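Local atomic coordinates of guanine deaminase (Escherichia coli, PDB entry 6OHB), a protein that catalyses the zinc-dependent hydrolytic deamination of guanine to xanthine and ammonia, the single step from guanine to xanthine in purine degradation. Residues 19-24 against 363-368; 26-31 against 355-360. All coordinates share one frame; numbering follows the deposited sequence.

Contact 1. Residues 19-24 against 363-368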
loop_
_atom_site.group_PDB
_atom_site.type_symbol
_atom_site.label_atom_id
_atom_site.label_comp_id
_atom_site.label_asym_id
_atom_site.label_seq_id
_atom_site.Cartn_x
_atom_site.Cartn_y
_atom_site.Cartn_z
ATOM N N THR A 19 2.240 -22.698 16.677
ATOM C CA THR A 19 1.817 -24.040 17.071
ATOM C C THR A 19 0.622 -24.063 18.016
ATOM O O THR A 19 0.093 -25.147 18.278
ATOM C CB THR A 19 2.983 -24.807 17.702
ATOM O OG1 THR A 19 3.463 -24.114 18.864
ATOM C CG2 THR A 19 4.113 -24.954 16.690
ATOM N N ARG A 20 0.168 -22.916 18.514
ATOM C CA ARG A 20 -0.998 -22.904 19.386
ATOM C C ARG A 20 -1.542 -21.487 19.461
ATOM O O ARG A 20 -0.833 -20.516 19.188
ATOM C CB ARG A 20 -0.666 -23.417 20.792
ATOM C CG ARG A 20 0.178 -22.448 21.590
ATOM C CD ARG A 20 0.592 -22.999 22.940
ATOM N NE ARG A 20 1.185 -21.938 23.746
ATOM C CZ ARG A 20 2.472 -21.604 23.703
ATOM N NH1 ARG A 20 3.303 -22.257 22.899
ATOM N NH2 ARG A 20 2.928 -20.615 24.463
ATOM N N THR A 21 -2.815 -21.383 19.833
ATOM C CA THR A 21 -3.424 -20.083 20.048
ATOM C C THR A 21 -2.968 -19.511 21.384
ATOM O O THR A 21 -2.726 -20.238 22.348
ATOM C CB THR A 21 -4.954 -20.175 20.012
ATOM O OG1 THR A 21 -5.407 -21.099 21.008
ATOM C CG2 THR A 21 -5.433 -20.649 18.647
ATOM N N ILE A 22 -2.831 -18.192 21.422
ATOM C CA ILE A 22 -2.416 -17.492 22.634
ATOM C C ILE A 22 -3.518 -16.494 22.977
ATOM O O ILE A 22 -4.520 -16.409 22.258
ATOM C CB ILE A 22 -1.047 -16.815 22.432
ATOM C CG1 ILE A 22 -0.964 -16.175 21.042
ATOM C CG2 ILE A 22 0.079 -17.843 22.569
ATOM C CD1 ILE A 22 -1.612 -14.796 20.929
ATOM N N ASP A 23 -3.364 -15.747 24.073
ATOM C CA ASP A 23 -4.271 -14.641 24.349
ATOM C C ASP A 23 -3.559 -13.300 24.537
ATOM O O ASP A 23 -4.236 -12.269 24.652
ATOM C CB ASP A 23 -5.168 -14.945 25.576
ATOM C CG ASP A 23 -4.404 -15.377 26.809
ATOM O OD1 ASP A 23 -3.265 -15.870 26.679
ATOM O OD2 ASP A 23 -4.957 -15.243 27.926
ATOM N N ASN A 24 -2.225 -13.273 24.554
ATOM C CA ASN A 24 -1.490 -12.029 24.512
ATOM C C ASN A 24 -0.496 -12.105 23.361
ATOM O O ASN A 24 0.177 -13.136 23.193
ATOM C CB ASN A 24 -0.752 -11.760 25.835
ATOM C CG ASN A 24 -1.402 -10.673 26.659
ATOM O OD1 ASN A 24 -1.315 -9.490 26.330
ATOM N ND2 ASN A 24 -2.074 -11.073 27.738
ATOM N N ALA A 363 -2.729 -13.360 10.468
ATOM C CA ALA A 363 -2.978 -13.793 9.097
ATOM C C ALA A 363 -3.298 -15.282 9.008
ATOM O O ALA A 363 -3.982 -15.706 8.071
ATOM C CB ALA A 363 -1.777 -13.459 8.212
ATOM N N THR A 364 -2.839 -16.089 9.966
ATOM C CA THR A 364 -3.029 -17.532 9.850
ATOM C C THR A 364 -3.860 -18.090 10.999
ATOM O O THR A 364 -5.093 -18.111 10.919
ATOM C CB THR A 364 -1.682 -18.257 9.792
ATOM O OG1 THR A 364 -0.920 -17.958 10.970
ATOM C CG2 THR A 364 -0.895 -17.826 8.564
ATOM N N LEU A 365 -3.200 -18.534 12.074
ATOM C CA LEU A 365 -3.914 -19.251 13.131
ATOM C C LEU A 365 -4.853 -18.331 13.899
ATOM O O LEU A 365 -5.949 -18.746 14.287
ATOM C CB LEU A 365 -2.923 -19.915 14.086
ATOM C CG LEU A 365 -3.516 -20.818 15.171
ATOM C CD1 LEU A 365 -4.322 -21.964 14.568
ATOM C CD2 LEU A 365 -2.420 -21.345 16.083
ATOM N N GLY A 366 -4.447 -17.081 14.130
ATOM C CA GLY A 366 -5.342 -16.134 14.779
ATOM C C GLY A 366 -6.607 -15.882 13.978
ATOM O O GLY A 366 -7.702 -15.764 14.539
ATOM N N GLY A 367 -6.479 -15.794 12.654
ATOM C CA GLY A 367 -7.664 -15.623 11.829
ATOM C C GLY A 367 -8.585 -16.827 11.899
ATOM O O GLY A 367 -9.794 -16.687 12.100
ATOM N N ALA A 368 -8.013 -18.030 11.773
ATOM C CA ALA A 368 -8.802 -19.252 11.920
ATOM C C ALA A 368 -9.503 -19.287 13.270
ATOM O O ALA A 368 -10.665 -19.698 13.366
ATOM C CB ALA A 368 -7.913 -20.486 11.742
#

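Contact 2. Residues 26-31 against 355-360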
loop_
_atom_site.group_PDB
_atom_site.type_symbol
_atom_site.label_atom_id
_atom_site.label_comp_id
_atom_site.label_asym_id
_atom_site.label_seq_id
_atom_site.Cartn_x
_atom_site.Cartn_y
_atom_site.Cartn_z
ATOM N N GLU A 26 2.308 -11.096 23.130
ATOM C CA GLU A 26 3.662 -11.294 23.629
ATOM C C GLU A 26 4.055 -12.765 23.688
ATOM O O GLU A 26 5.251 -13.070 23.668
ATOM C CB GLU A 26 3.808 -10.660 25.013
ATOM C CG GLU A 26 4.448 -9.280 25.002
ATOM C CD GLU A 26 3.694 -8.295 24.131
ATOM O OE1 GLU A 26 2.580 -7.880 24.522
ATOM O OE2 GLU A 26 4.213 -7.939 23.052
ATOM N N GLU A 27 3.090 -13.684 23.760
ATOM C CA GLU A 27 3.436 -15.100 23.789
ATOM C C GLU A 27 3.638 -15.701 22.406
ATOM O O GLU A 27 4.019 -16.875 22.322
ATOM C CB GLU A 27 2.361 -15.919 24.501
ATOM C CG GLU A 27 1.529 -15.178 25.515
ATOM C CD GLU A 27 0.352 -16.013 25.972
ATOM O OE1 GLU A 27 0.552 -17.203 26.292
ATOM O OE2 GLU A 27 -0.775 -15.485 25.993
ATOM N N ILE A 28 3.379 -14.942 21.335
ATOM C CA ILE A 28 3.408 -15.513 19.990
ATOM C C ILE A 28 4.797 -16.044 19.657
ATOM O O ILE A 28 4.938 -17.089 19.011
ATOM C CB ILE A 28 2.929 -14.473 18.958
ATOM C CG1 ILE A 28 1.443 -14.183 19.152
ATOM C CG2 ILE A 28 3.182 -14.961 17.535
ATOM C CD1 ILE A 28 0.925 -13.055 18.287
ATOM N N ALA A 29 5.844 -15.347 20.108
ATOM C CA ALA A 29 7.204 -15.812 19.846
ATOM C C ALA A 29 7.448 -17.188 20.456
ATOM O O ALA A 29 8.127 -18.030 19.856
ATOM C CB ALA A 29 8.217 -14.801 20.384
ATOM N N SER A 30 6.895 -17.435 21.644
ATOM C CA SER A 30 7.052 -18.727 22.301
ATOM C C SER A 30 6.404 -19.866 21.521
ATOM O O SER A 30 6.825 -21.019 21.669
ATOM C CB SER A 30 6.464 -18.669 23.709
ATOM O OG SER A 30 5.053 -18.823 23.671
ATOM N N ALA A 31 5.395 -19.574 20.701
ATOM C CA ALA A 31 4.668 -20.590 19.954
ATOM C C ALA A 31 5.024 -20.607 18.474
ATOM O O ALA A 31 4.390 -21.337 17.704
ATOM C CB ALA A 31 3.163 -20.382 20.120
ATOM N N SER A 355 3.836 -6.226 15.751
ATOM C CA SER A 355 4.978 -7.103 15.553
ATOM C C SER A 355 4.806 -7.986 14.319
ATOM O O SER A 355 3.689 -8.312 13.905
ATOM C CB SER A 355 5.164 -7.978 16.798
ATOM O OG SER A 355 5.697 -9.252 16.478
ATOM N N ALA A 356 5.943 -8.407 13.753
ATOM C CA ALA A 356 5.901 -9.337 12.630
ATOM C C ALA A 356 5.261 -10.651 13.050
ATOM O O ALA A 356 4.480 -11.246 12.296
ATOM C CB ALA A 356 7.312 -9.570 12.088
ATOM N N TYR A 357 5.575 -11.110 14.263
ATOM C CA TYR A 357 4.938 -12.308 14.795
ATOM C C TYR A 357 3.433 -12.116 14.937
ATOM O O TYR A 357 2.651 -13.004 14.581
ATOM C CB TYR A 357 5.575 -12.684 16.132
ATOM C CG TYR A 357 6.992 -13.196 15.989
ATOM C CD1 TYR A 357 7.507 -13.523 14.740
ATOM C CD2 TYR A 357 7.818 -13.341 17.093
ATOM C CE1 TYR A 357 8.799 -13.985 14.596
ATOM C CE2 TYR A 357 9.116 -13.803 16.958
ATOM C CZ TYR A 357 9.598 -14.129 15.708
ATOM O OH TYR A 357 10.889 -14.586 15.562
ATOM N N GLU A 358 3.007 -10.959 15.452
ATOM C CA GLU A 358 1.575 -10.707 15.613
ATOM C C GLU A 358 0.861 -10.652 14.266
ATOM O O GLU A 358 -0.246 -11.184 14.121
ATOM C CB GLU A 358 1.348 -9.411 16.391
ATOM C CG GLU A 358 -0.092 -9.208 16.838
ATOM C CD GLU A 358 -0.294 -7.900 17.582
ATOM O OE1 GLU A 358 0.711 -7.234 17.914
ATOM O OE2 GLU A 358 -1.459 -7.544 17.848
ATOM N N ALA A 359 1.472 -9.999 13.274
ATOM C CA ALA A 359 0.868 -9.920 11.948
ATOM C C ALA A 359 0.741 -11.302 11.321
ATOM O O ALA A 359 -0.321 -11.671 10.796
ATOM C CB ALA A 359 1.696 -8.992 11.056
ATOM N N PHE A 360 1.819 -12.088 11.372
ATOM C CA PHE A 360 1.765 -13.445 10.840
ATOM C C PHE A 360 0.712 -14.274 11.570
ATOM O O PHE A 360 -0.031 -15.041 10.948
ATOM C CB PHE A 360 3.148 -14.093 10.940
ATOM C CG PHE A 360 3.196 -15.517 10.462
ATOM C CD1 PHE A 360 3.281 -15.806 9.110
ATOM C CD2 PHE A 360 3.179 -16.569 11.367
ATOM C CE1 PHE A 360 3.332 -17.120 8.663
ATOM C CE2 PHE A 360 3.229 -17.885 10.928
ATOM C CZ PHE A 360 3.305 -18.159 9.573
#

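Contact 1. Residues 19-24 against 363-368
Leu365, in the first turn of helix 365-370, pushes its side chain against the loop that follows strand 14-18, meeting it at Arg20 and Thr21. In this amidohydrolase the contact joins an N-terminal loop to one of the short helices that come late in the family's TIM-barrel domain, away from the zinc site. One branch of the leucine does most of the work: CD2 of Leu365 lies 3.5 Å from the carbonyl carbon C of Arg20 and 3.8 Å from N of Thr21, so the methyl sits over the flat face of the peptide group joining the two loop residues. CG stands anti to the backbone N (chi1 -174°), and chi2 of 59°, measured to CD1, leaves CD2 anti to CA, extended toward the loop. The Thr21 and Leu365 side chains run roughly perpendicular to each other, and CG2 of Thr21 touches CG of Leu365 at 4.0 Å. Everything here is van der Waals packing, and it is small, burying 121 Å² in all.

Farther out, polar bonds fix the loop. The backbone N of Ile22 is hydrogen-bonded to OH of Tyr361, and NH2 of Arg20 to OG of Ser30. On the helix side, Thr364 occupies the N-cap position without a capping bond from its side chain; its OG1 is hydrogen-bonded to O of Phe360, while its backbone O accepts from N of Ala368 at 3.0 Å.

Contact 2. Residues 26-31 against 355-360
Ile28 enters this contact from a short run of helical backbone and lies along the first turn of helix 356-363, its side chain running alongside that of Tyr357 but pointing the opposite way. This is plain van der Waals packing of the connection between strands 14-18 and 32-35 against a late helix of the amidohydrolase chain, away from the zinc site. From CB the two branches of Ile28 part. The CG2 methyl, anti to the backbone N, sits 3.6 Å from CB of Tyr357 and equally close to that residue's O. The other branch leaves CB beside the backbone N and runs on extended through CG1 (chi2 173°), which carries CD1 to 3.6 Å from CA of Glu358 and 4.1 Å from its CB. A single isoleucine thus spans two successive residues of the helix.

Ala29 adds the second touch, its CB 3.6 Å from CD2 of Tyr357 and meeting the ring obliquely. Ser355 is the N-cap of helix 356-363; its OG accepts weak bonds from N of Tyr357 and N of Glu358. The carboxylate of Glu358 is held beyond the contact by NE1 of Trp316 and OH of Tyr352, both hydrogen-bonded to OE2.

Helix 409-419 packs on Tyr357 through Val410 and Leu413, strand 32-35 adds Leu32 beside Tyr357 and Phe360, and strand 14-18 lies against Phe360.

From the N terminus, the chain leaves strand 14-18, passes through 19-24 and then 26-31, and turns back into strand 32-35. Over three hundred residues later, within the amidohydrolase family region, it returns in reverse order: 355-360 closes contact 2, and 363-368 then closes contact 1 around it. Contact 2 is therefore nested within contact 1, their centres about 9 Å apart. One connecting loop is set against two consecutive helices, 356-363 and 365-370. The loop also ties the contacts directly, with N of Thr19 2.7 Å from O of Ala31, a probable hydrogen bond, and Ile22 packed on Glu27.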